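Local coordinates for putative uncharacterized protein (Aquifex aeolicus, PDB 3ME7) that probably serves in electron transport as a copper-binding SCO-family protein with a thioredoxin-like domain and a redox-active disulfide, at residues A[14-19]-A[83-88]. Sequence-based numbering, arbitrary orientation.
Sequences VDSYGN and RFQKEY
The amide of Q85 joins two neighbouring side chains of the type I turn D15-G18, S16 and Y17, using its oxygen for one and its nitrogen for the other. With CG anti to the backbone N (chi1 180°) and the chain extended beyond it, Q85 carries this amide outward from helix 78-87. S16 OG donates to Q85 OE1 at 2.6 Å, coming from above the carbonyl plane. Q85 NE2 donates to Y17 OH over 2.9 Å, a nearly straight bond (165°) in which the hydroxyl oxygen lies close to the amide plane. The tyrosine ring is inclined 65° to that plane, and the two side chains cross at about a right angle. K82 NZ also hydrogen-bonds to Q85 OE1 and Q85 NE2 to I90 O, so partners at both ends fix the rotation of the buried amide. A leucine in place of Q85 would probably leave the S16 and Y17 hydroxyls without the amide they share. Within the turn, D15 OD1 accepts the backbone N-H groups of Y17 and N19 from opposite faces of its carboxylate, the former closing an Asx turn. The contact ties the turn between edge strand 20-22 and strand 12-15 to helix 78-87, where Q85 also packs on V97 of strand 95-100.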
loop_
_atom_site.group_PDB
_atom_site.type_symbol
_atom_site.label_atom_id
_atom_site.label_comp_id
_atom_site.label_asym_id
_atom_site.label_seq_id
_atom_site.Cartn_x
_atom_site.Cartn_y
_atom_site.Cartn_z
ATOM N N VAL A 14 -2.311 6.567 -10.669
ATOM C CA VAL A 14 -3.555 6.555 -11.432
ATOM C C VAL A 14 -4.388 5.409 -10.856
ATOM O O VAL A 14 -3.922 4.241 -10.824
ATOM C CB VAL A 14 -3.302 6.318 -12.934
ATOM C CG1 VAL A 14 -4.582 6.530 -13.735
ATOM C CG2 VAL A 14 -2.197 7.245 -13.451
ATOM N N ASP A 15 -5.586 5.740 -10.366
ATOM C CA ASP A 15 -6.466 4.711 -9.819
ATOM C C ASP A 15 -7.177 3.908 -10.910
ATOM O O ASP A 15 -7.030 4.191 -12.093
ATOM C CB ASP A 15 -7.430 5.263 -8.751
ATOM C CG ASP A 15 -8.558 6.063 -9.323
ATOM O OD1 ASP A 15 -8.802 5.992 -10.536
ATOM O OD2 ASP A 15 -9.229 6.736 -8.506
ATOM N N SER A 16 -7.931 2.891 -10.500
ATOM C CA SER A 16 -8.518 1.950 -11.453
ATOM C C SER A 16 -9.651 2.566 -12.271
ATOM O O SER A 16 -10.139 1.943 -13.217
ATOM C CB SER A 16 -9.021 0.702 -10.725
ATOM O OG SER A 16 -9.919 1.062 -9.685
ATOM N N TYR A 17 -10.071 3.772 -11.903
ATOM C CA TYR A 17 -11.045 4.532 -12.698
ATOM C C TYR A 17 -10.390 5.499 -13.673
ATOM O O TYR A 17 -11.080 6.184 -14.438
ATOM C CB TYR A 17 -12.011 5.296 -11.791
ATOM C CG TYR A 17 -12.797 4.399 -10.878
ATOM C CD1 TYR A 17 -13.998 3.831 -11.294
ATOM C CD2 TYR A 17 -12.323 4.091 -9.604
ATOM C CE1 TYR A 17 -14.723 2.990 -10.451
ATOM C CE2 TYR A 17 -13.035 3.246 -8.756
ATOM C CZ TYR A 17 -14.228 2.698 -9.186
ATOM O OH TYR A 17 -14.933 1.863 -8.355
ATOM N N GLY A 18 -9.061 5.558 -13.637
ATOM C CA GLY A 18 -8.296 6.465 -14.486
ATOM C C GLY A 18 -8.081 7.838 -13.865
ATOM O O GLY A 18 -7.559 8.739 -14.522
ATOM N N ASN A 19 -8.476 8.003 -12.604
ATOM C CA ASN A 19 -8.218 9.264 -11.892
ATOM C C ASN A 19 -6.759 9.413 -11.519
ATOM O O ASN A 19 -6.204 8.588 -10.800
ATOM C CB ASN A 19 -9.046 9.369 -10.609
ATOM C CG ASN A 19 -10.531 9.290 -10.863
ATOM O OD1 ASN A 19 -11.074 10.035 -11.690
ATOM N ND2 ASN A 19 -11.206 8.388 -10.153
ATOM N N ARG A 83 -9.540 -4.772 -13.294
ATOM C CA ARG A 83 -9.817 -6.211 -13.113
ATOM C C ARG A 83 -9.480 -6.671 -11.674
ATOM O O ARG A 83 -10.280 -7.351 -11.021
ATOM C CB ARG A 83 -9.037 -7.023 -14.152
ATOM C CG ARG A 83 -9.479 -8.497 -14.298
ATOM C CD ARG A 83 -8.518 -9.289 -15.210
ATOM N NE ARG A 83 -7.184 -9.357 -14.613
ATOM C CZ ARG A 83 -6.072 -8.857 -15.152
ATOM N NH1 ARG A 83 -6.100 -8.255 -16.333
ATOM N NH2 ARG A 83 -4.929 -8.945 -14.490
ATOM N N PHE A 84 -8.322 -6.244 -11.170
ATOM C CA PHE A 84 -7.907 -6.576 -9.800
ATOM C C PHE A 84 -8.895 -6.029 -8.761
ATOM O O PHE A 84 -9.294 -6.748 -7.850
ATOM C CB PHE A 84 -6.482 -6.061 -9.539
ATOM C CG PHE A 84 -5.885 -6.532 -8.237
ATOM C CD1 PHE A 84 -6.120 -5.824 -7.048
ATOM C CD2 PHE A 84 -5.074 -7.663 -8.197
ATOM C CE1 PHE A 84 -5.575 -6.267 -5.835
ATOM C CE2 PHE A 84 -4.513 -8.095 -6.987
ATOM C CZ PHE A 84 -4.770 -7.391 -5.819
ATOM N N GLN A 85 -9.316 -4.772 -8.933
ATOM C CA GLN A 85 -10.247 -4.131 -7.998
ATOM C C GLN A 85 -11.550 -4.913 -7.888
ATOM O O GLN A 85 -12.036 -5.187 -6.788
ATOM C CB GLN A 85 -10.544 -2.699 -8.437
ATOM C CG GLN A 85 -11.523 -1.975 -7.502
ATOM C CD GLN A 85 -12.309 -0.891 -8.188
ATOM O OE1 GLN A 85 -11.991 -0.498 -9.307
ATOM N NE2 GLN A 85 -13.373 -0.418 -7.534
ATOM N N LYS A 86 -12.096 -5.275 -9.043
ATOM C CA LYS A 86 -13.362 -5.999 -9.096
ATOM C C LYS A 86 -13.195 -7.396 -8.525
ATOM O O LYS A 86 -14.085 -7.888 -7.826
ATOM C CB LYS A 86 -13.870 -6.071 -10.533
ATOM C CG LYS A 86 -14.476 -4.776 -11.046
ATOM C CD LYS A 86 -15.285 -5.018 -12.319
ATOM C CE LYS A 86 -16.026 -3.769 -12.762
ATOM N NZ LYS A 86 -17.186 -4.123 -13.620
ATOM N N GLU A 87 -12.048 -8.017 -8.811
ATOM C CA GLU A 87 -11.750 -9.369 -8.339
ATOM C C GLU A 87 -11.902 -9.484 -6.824
ATOM O O GLU A 87 -12.486 -10.453 -6.313
ATOM C CB GLU A 87 -10.343 -9.781 -8.753
ATOM C CG GLU A 87 -9.962 -11.193 -8.334
ATOM C CD GLU A 87 -8.701 -11.659 -8.996
ATOM O OE1 GLU A 87 -8.401 -11.199 -10.130
ATOM O OE2 GLU A 87 -8.006 -12.502 -8.391
ATOM N N TYR A 88 -11.393 -8.485 -6.109
ATOM C CA TYR A 88 -11.349 -8.560 -4.658
ATOM C C TYR A 88 -12.452 -7.743 -3.990
ATOM O O TYR A 88 -12.481 -7.636 -2.770
ATOM C CB TYR A 88 -9.951 -8.177 -4.142
ATOM C CG TYR A 88 -8.883 -9.189 -4.515
ATOM C CD1 TYR A 88 -8.675 -10.335 -3.738
ATOM C CD2 TYR A 88 -8.098 -9.019 -5.652
ATOM C CE1 TYR A 88 -7.709 -11.268 -4.077
ATOM C CE2 TYR A 88 -7.134 -9.955 -6.006
ATOM C CZ TYR A 88 -6.947 -11.073 -5.215
ATOM O OH TYR A 88 -5.977 -11.978 -5.559
#